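Side-chain contacts in amidohydrolase 3 domain-containing protein (Pyrococcus horikoshii, PDB 3IGH), which is of unknown specificity but probably hydrolyses carbon-nitrogen bonds other than peptide bonds, as a member of the metal-dependent amidohydrolase family: residues L70-M75 with D400-P405; P61-S66 with A406-T411. All coordinates share one frame; numbering follows the deposited sequence.

Contact 1: residues L70-M75 with D400-P405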
loop_
_atom_site.group_PDB
_atom_site.type_symbol
_atom_site.label_atom_id
_atom_site.label_comp_id
_atom_site.label_asym_id
_atom_site.label_seq_id
_atom_site.Cartn_x
_atom_site.Cartn_y
_atom_site.Cartn_z
ATOM N N LEU A 70 -10.234 -13.278 -10.049
ATOM C CA LEU A 70 -10.648 -12.099 -10.791
ATOM C C LEU A 70 -10.119 -12.136 -12.222
ATOM O O LEU A 70 -10.853 -11.849 -13.163
ATOM C CB LEU A 70 -10.147 -10.856 -10.043
ATOM C CG LEU A 70 -10.963 -9.594 -9.794
ATOM C CD1 LEU A 70 -12.410 -9.872 -9.438
ATOM C CD2 LEU A 70 -10.313 -8.778 -8.680
ATOM N N ASP A 71 -8.857 -12.525 -12.388
ATOM C CA ASP A 71 -8.256 -12.597 -13.721
ATOM C C ASP A 71 -8.898 -13.697 -14.586
ATOM O O ASP A 71 -9.210 -13.472 -15.760
ATOM C CB ASP A 71 -6.733 -12.767 -13.640
ATOM C CG ASP A 71 -6.297 -13.957 -12.774
ATOM O OD1 ASP A 71 -7.110 -14.556 -12.022
ATOM O OD2 ASP A 71 -5.107 -14.296 -12.847
ATOM N N GLU A 72 -9.123 -14.866 -13.989
ATOM C CA GLU A 72 -9.751 -15.979 -14.690
ATOM C C GLU A 72 -11.207 -15.686 -15.026
ATOM O O GLU A 72 -11.694 -16.134 -16.054
ATOM C CB GLU A 72 -9.638 -17.261 -13.887
ATOM C CG GLU A 72 -8.218 -17.811 -13.799
ATOM C CD GLU A 72 -8.101 -19.005 -12.854
ATOM O OE1 GLU A 72 -9.142 -19.567 -12.445
ATOM O OE2 GLU A 72 -6.959 -19.381 -12.519
ATOM N N LEU A 73 -11.893 -14.930 -14.170
ATOM C CA LEU A 73 -13.277 -14.549 -14.445
ATOM C C LEU A 73 -13.330 -13.642 -15.679
ATOM O O LEU A 73 -14.163 -13.833 -16.562
ATOM C CB LEU A 73 -13.933 -13.864 -13.239
ATOM C CG LEU A 73 -15.331 -13.252 -13.444
ATOM C CD1 LEU A 73 -16.341 -14.278 -13.958
ATOM C CD2 LEU A 73 -15.844 -12.583 -12.143
ATOM N N GLY A 74 -12.437 -12.663 -15.726
ATOM C CA GLY A 74 -12.291 -11.790 -16.894
ATOM C C GLY A 74 -12.038 -12.571 -18.173
ATOM O O GLY A 74 -12.684 -12.307 -19.179
ATOM N N MET A 75 -11.124 -13.547 -18.111
ATOM C CA MET A 75 -10.797 -14.400 -19.265
ATOM C C MET A 75 -12.021 -15.194 -19.712
ATOM O O MET A 75 -12.329 -15.238 -20.907
ATOM C CB MET A 75 -9.616 -15.352 -18.970
ATOM C CG MET A 75 -9.460 -16.495 -20.019
ATOM S SD MET A 75 -7.852 -17.320 -20.197
ATOM C CE MET A 75 -6.867 -15.930 -20.751
ATOM N N ASP A 400 -15.811 -19.227 -5.980
ATOM C CA ASP A 400 -14.621 -19.686 -6.700
ATOM C C ASP A 400 -14.756 -19.363 -8.188
ATOM O O ASP A 400 -14.266 -20.098 -9.042
ATOM C CB ASP A 400 -14.354 -21.192 -6.463
ATOM C CG ASP A 400 -12.948 -21.613 -6.851
ATOM O OD1 ASP A 400 -12.036 -20.753 -6.868
ATOM O OD2 ASP A 400 -12.758 -22.810 -7.154
ATOM N N SER A 401 -15.432 -18.258 -8.491
ATOM C CA SER A 401 -15.632 -17.822 -9.866
ATOM C C SER A 401 -14.277 -17.730 -10.583
ATOM O O SER A 401 -13.296 -17.237 -10.003
ATOM C CB SER A 401 -16.353 -16.471 -9.876
ATOM O OG SER A 401 -16.418 -15.946 -11.181
ATOM N N PRO A 402 -14.208 -18.210 -11.838
ATOM C CA PRO A 402 -15.277 -18.667 -12.740
ATOM C C PRO A 402 -15.658 -20.162 -12.729
ATOM O O PRO A 402 -16.321 -20.621 -13.674
ATOM C CB PRO A 402 -14.717 -18.298 -14.109
ATOM C CG PRO A 402 -13.230 -18.542 -13.960
ATOM C CD PRO A 402 -12.893 -18.280 -12.492
ATOM N N ILE A 403 -15.254 -20.909 -11.698
ATOM C CA ILE A 403 -15.600 -22.332 -11.593
ATOM C C ILE A 403 -17.114 -22.488 -11.402
ATOM O O ILE A 403 -17.741 -23.370 -11.993
ATOM C CB ILE A 403 -14.795 -23.053 -10.460
ATOM C CG1 ILE A 403 -13.280 -22.875 -10.652
ATOM C CG2 ILE A 403 -15.158 -24.540 -10.355
ATOM C CD1 ILE A 403 -12.738 -23.329 -11.998
ATOM N N GLU A 404 -17.697 -21.616 -10.583
ATOM C CA GLU A 404 -19.148 -21.533 -10.443
ATOM C C GLU A 404 -19.592 -20.181 -10.981
ATOM O O GLU A 404 -18.752 -19.275 -11.093
ATOM C CB GLU A 404 -19.572 -21.647 -8.974
ATOM C CG GLU A 404 -19.082 -22.902 -8.282
ATOM C CD GLU A 404 -19.699 -24.172 -8.822
ATOM O OE1 GLU A 404 -20.853 -24.126 -9.297
ATOM O OE2 GLU A 404 -19.021 -25.219 -8.759
ATOM N N PRO A 405 -20.898 -20.030 -11.315
ATOM C CA PRO A 405 -21.422 -18.702 -11.642
ATOM C C PRO A 405 -21.200 -17.693 -10.513
ATOM O O PRO A 405 -21.247 -18.055 -9.340
ATOM C CB PRO A 405 -22.924 -18.951 -11.855
ATOM C CG PRO A 405 -23.191 -20.297 -11.284
ATOM C CD PRO A 405 -21.935 -21.066 -11.479
#
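L73 and S401 form the tightest approach between the helix that starts at L70 and the loop of residues 400-405. It is apolar against polar: the serine hydroxyl faces the forked end of the leucine, with S401 OG 3.2 Å from L73 CD1 and 3.5 Å from L73 CD2. CG of the leucine lies anti to its backbone N (chi1 173°), which swings both methyls off the helix flank toward that hydroxyl. The same branch grazes the neighbouring proline, L73 CD1 and P402 CB being 4.3 Å apart.

A second set of contacts is made by the proline ring against helix backbone and aliphatic carbon. P402 CG touches the carbonyl oxygen E72 O at 3.5 Å, while P402 CD rests on E72 CB at 3.7 Å. The E72 side chain crosses the ring at about a right angle and runs on, extended beyond CG, with its carboxylate at the margin of the contact.

The proline owes its position to a cis peptide bond after S401. With I403 N bonded to D400 O at 2.9 Å, residues 400-403 make a type VI beta turn, and its cis proline is the part presented to the helix. In the (beta/alpha)8 barrel of amidohydrolases, this turn follows the eighth strand, and the helix follows the first strand and its His-X-His pair, here H67 and H69. Backbone hydrogen bonds of D400 with H67 and of S401 with H69 tie the two connections together next to the side-chain contact.

Polar bonding stays on each side of the interface. At the start of the helix, E72 N donates to D71 OD1 over 2.8 Å, reaching it from above the carboxylate plane in a bent bond (132°). Helix 183-199 also packs on residues 70-75, L73 touching A193 as well as the 400-405 loop.

Contact 2: residues P61-S66 with A406-T411. With SO4 (sulfate ion), chain J.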
loop_
_atom_site.group_PDB
_atom_site.type_symbol
_atom_site.label_atom_id
_atom_site.label_comp_id
_atom_site.label_asym_id
_atom_site.label_seq_id
_atom_site.Cartn_x
_atom_site.Cartn_y
_atom_site.Cartn_z
ATOM N N PRO A 61 -26.129 -4.701 3.316
ATOM C CA PRO A 61 -24.703 -4.708 2.996
ATOM C C PRO A 61 -24.451 -5.449 1.690
ATOM O O PRO A 61 -25.138 -6.428 1.377
ATOM C CB PRO A 61 -24.079 -5.468 4.166
ATOM C CG PRO A 61 -25.032 -5.271 5.295
ATOM C CD PRO A 61 -26.388 -5.259 4.660
ATOM N N ALA A 62 -23.494 -4.966 0.912
ATOM C CA ALA A 62 -23.204 -5.592 -0.372
ATOM C C ALA A 62 -22.600 -6.985 -0.171
ATOM O O ALA A 62 -22.105 -7.307 0.916
ATOM C CB ALA A 62 -22.284 -4.693 -1.197
ATOM N N PHE A 63 -22.690 -7.831 -1.194
ATOM C CA PHE A 63 -22.091 -9.148 -1.121
ATOM C C PHE A 63 -20.560 -9.043 -1.099
ATOM O O PHE A 63 -19.970 -8.111 -1.666
ATOM C CB PHE A 63 -22.564 -10.043 -2.273
ATOM C CG PHE A 63 -24.018 -10.458 -2.161
ATOM C CD1 PHE A 63 -24.394 -11.512 -1.327
ATOM C CD2 PHE A 63 -25.004 -9.789 -2.878
ATOM C CE1 PHE A 63 -25.732 -11.909 -1.221
ATOM C CE2 PHE A 63 -26.346 -10.174 -2.784
ATOM C CZ PHE A 63 -26.711 -11.229 -1.950
ATOM N N PHE A 64 -19.943 -9.992 -0.407
ATOM C CA PHE A 64 -18.486 -10.088 -0.322
ATOM C C PHE A 64 -18.155 -11.530 -0.713
ATOM O O PHE A 64 -18.456 -12.462 0.027
ATOM C CB PHE A 64 -18.059 -9.770 1.120
ATOM C CG PHE A 64 -16.567 -9.556 1.321
ATOM C CD1 PHE A 64 -16.131 -8.527 2.147
ATOM C CD2 PHE A 64 -15.605 -10.380 0.715
ATOM C CE1 PHE A 64 -14.761 -8.292 2.360
ATOM C CE2 PHE A 64 -14.242 -10.160 0.920
ATOM C CZ PHE A 64 -13.824 -9.103 1.751
ATOM N N ASP A 65 -17.573 -11.726 -1.891
ATOM C CA ASP A 65 -17.203 -13.066 -2.318
ATOM C C ASP A 65 -15.820 -13.363 -1.763
ATOM O O ASP A 65 -14.838 -12.807 -2.221
ATOM C CB ASP A 65 -17.194 -13.165 -3.849
ATOM C CG ASP A 65 -17.074 -14.608 -4.354
ATOM O OD1 ASP A 65 -16.217 -15.377 -3.869
ATOM O OD2 ASP A 65 -17.814 -14.970 -5.291
ATOM N N SER A 66 -15.739 -14.270 -0.800
ATOM C CA SER A 66 -14.479 -14.469 -0.074
ATOM C C SER A 66 -13.443 -15.351 -0.781
ATOM O O SER A 66 -12.383 -15.630 -0.210
ATOM C CB SER A 66 -14.758 -14.984 1.346
ATOM O OG SER A 66 -15.384 -16.250 1.312
ATOM N N ALA A 406 -20.942 -16.443 -10.876
ATOM C CA ALA A 406 -20.643 -15.404 -9.879
ATOM C C ALA A 406 -21.884 -14.849 -9.185
ATOM O O ALA A 406 -21.766 -14.250 -8.124
ATOM C CB ALA A 406 -19.835 -14.270 -10.514
ATOM N N ASP A 407 -23.065 -15.056 -9.778
ATOM C CA ASP A 407 -24.327 -14.491 -9.257
ATOM C C ASP A 407 -24.562 -14.935 -7.821
ATOM O O ASP A 407 -24.743 -16.128 -7.567
ATOM C CB ASP A 407 -25.505 -14.928 -10.142
ATOM C CG ASP A 407 -26.838 -14.299 -9.734
ATOM O OD1 ASP A 407 -27.823 -14.586 -10.433
ATOM O OD2 ASP A 407 -26.922 -13.534 -8.747
ATOM N N PRO A 408 -24.515 -13.978 -6.869
ATOM C CA PRO A 408 -24.581 -14.355 -5.467
ATOM C C PRO A 408 -25.904 -14.997 -5.070
ATOM O O PRO A 408 -25.925 -15.827 -4.168
ATOM C CB PRO A 408 -24.351 -13.029 -4.722
ATOM C CG PRO A 408 -24.625 -11.971 -5.705
ATOM C CD PRO A 408 -24.316 -12.526 -7.045
ATOM N N TRP A 409 -26.988 -14.644 -5.758
ATOM C CA TRP A 409 -28.289 -15.200 -5.432
ATOM C C TRP A 409 -28.388 -16.688 -5.736
ATOM O O TRP A 409 -29.082 -17.414 -5.024
ATOM C CB TRP A 409 -29.415 -14.397 -6.100
ATOM C CG TRP A 409 -29.524 -13.028 -5.507
ATOM C CD1 TRP A 409 -29.219 -11.850 -6.113
ATOM C CD2 TRP A 409 -29.919 -12.699 -4.163
ATOM N NE1 TRP A 409 -29.426 -10.806 -5.247
ATOM C CE2 TRP A 409 -29.847 -11.297 -4.042
ATOM C CE3 TRP A 409 -30.326 -13.454 -3.054
ATOM C CZ2 TRP A 409 -30.174 -10.626 -2.858
ATOM C CZ3 TRP A 409 -30.657 -12.790 -1.881
ATOM C CH2 TRP A 409 -30.576 -11.385 -1.794
ATOM N N LEU A 410 -27.668 -17.141 -6.765
ATOM C CA LEU A 410 -27.557 -18.574 -7.055
ATOM C C LEU A 410 -26.830 -19.337 -5.945
ATOM O O LEU A 410 -27.158 -20.486 -5.665
ATOM C CB LEU A 410 -26.876 -18.817 -8.406
ATOM C CG LEU A 410 -27.554 -18.287 -9.673
ATOM C CD1 LEU A 410 -26.741 -18.678 -10.903
ATOM C CD2 LEU A 410 -28.997 -18.796 -9.788
ATOM N N THR A 411 -25.860 -18.685 -5.303
ATOM C CA THR A 411 -25.114 -19.302 -4.210
ATOM C C THR A 411 -25.909 -19.265 -2.909
ATOM O O THR A 411 -25.868 -20.224 -2.130
ATOM C CB THR A 411 -23.687 -18.678 -4.088
ATOM O OG1 THR A 411 -22.861 -19.218 -5.131
ATOM C CG2 THR A 411 -23.035 -18.956 -2.731
HETATM S S SO4 J . -20.710 -16.156 -14.836
HETATM O O1 SO4 J . -21.047 -15.298 -15.965
HETATM O O2 SO4 J . -21.657 -17.264 -14.779
HETATM O O3 SO4 J . -19.358 -16.685 -15.000
HETATM O O4 SO4 J . -20.793 -15.380 -13.606
HETATM O O HOH W 1 -20.305 -13.942 -5.573
#
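F63 is held between two differently turned partners, P408 over a face of its ring and W409 at its edge. The proline stands on the ring rather than lying flat: its CB-CG edge points into the face, P408 CB 3.6 Å from the F63 ring centroid and 9° off the normal, a CH-pi contact, while P408 CG reaches F63 CD2. Against W409 the phenyl ring is itself the edge of a T-shaped pair, planes at 86°, in which F63 CZ points at the indole's six-membered ring and comes 3.6 Å from W409 CZ2. With CG anti to the carbonyl carbon (chi1 -68°), the indole is swung back to meet that edge.

F63 belongs to the first barrel strand of the amidohydrolase fold, and P408 and W409 open the helix that follows the eighth, so the rings pack where the barrel closes on itself. D407 is the N-cap of this helix, its OD2 accepting from W409 N at 3.2 Å. Further along the strand, a water donates to both D65 OD2 (2.7 Å) and A406 O (3.0 Å), bridging side chain and backbone. Y443 makes another edge-to-face pair with F63, and W409 stacks on H482 of the expression tag.

Overall arrangement
The two contacts show how a barrel is closed by reusing the same two connections: P61-S66 leads through H67 and H69 into L70-M75, and D400-P405 runs directly into A406-T411. Their centres lie 13 Å apart, contact 2 on the first strand and contact 1 beyond its C-terminal end, where related amidohydrolases keep metal ligands and catalytic residues. They touch at S401 OG and A406 CB, 3.9 Å apart, and again where P405 meets L410. A sulfate, probably from the crystallisation liquor, spans both: its O4 accepts from A406 N at 2.9 Å, its nearest atom is about 4 Å from the L73 side chain, and H196 also binds it.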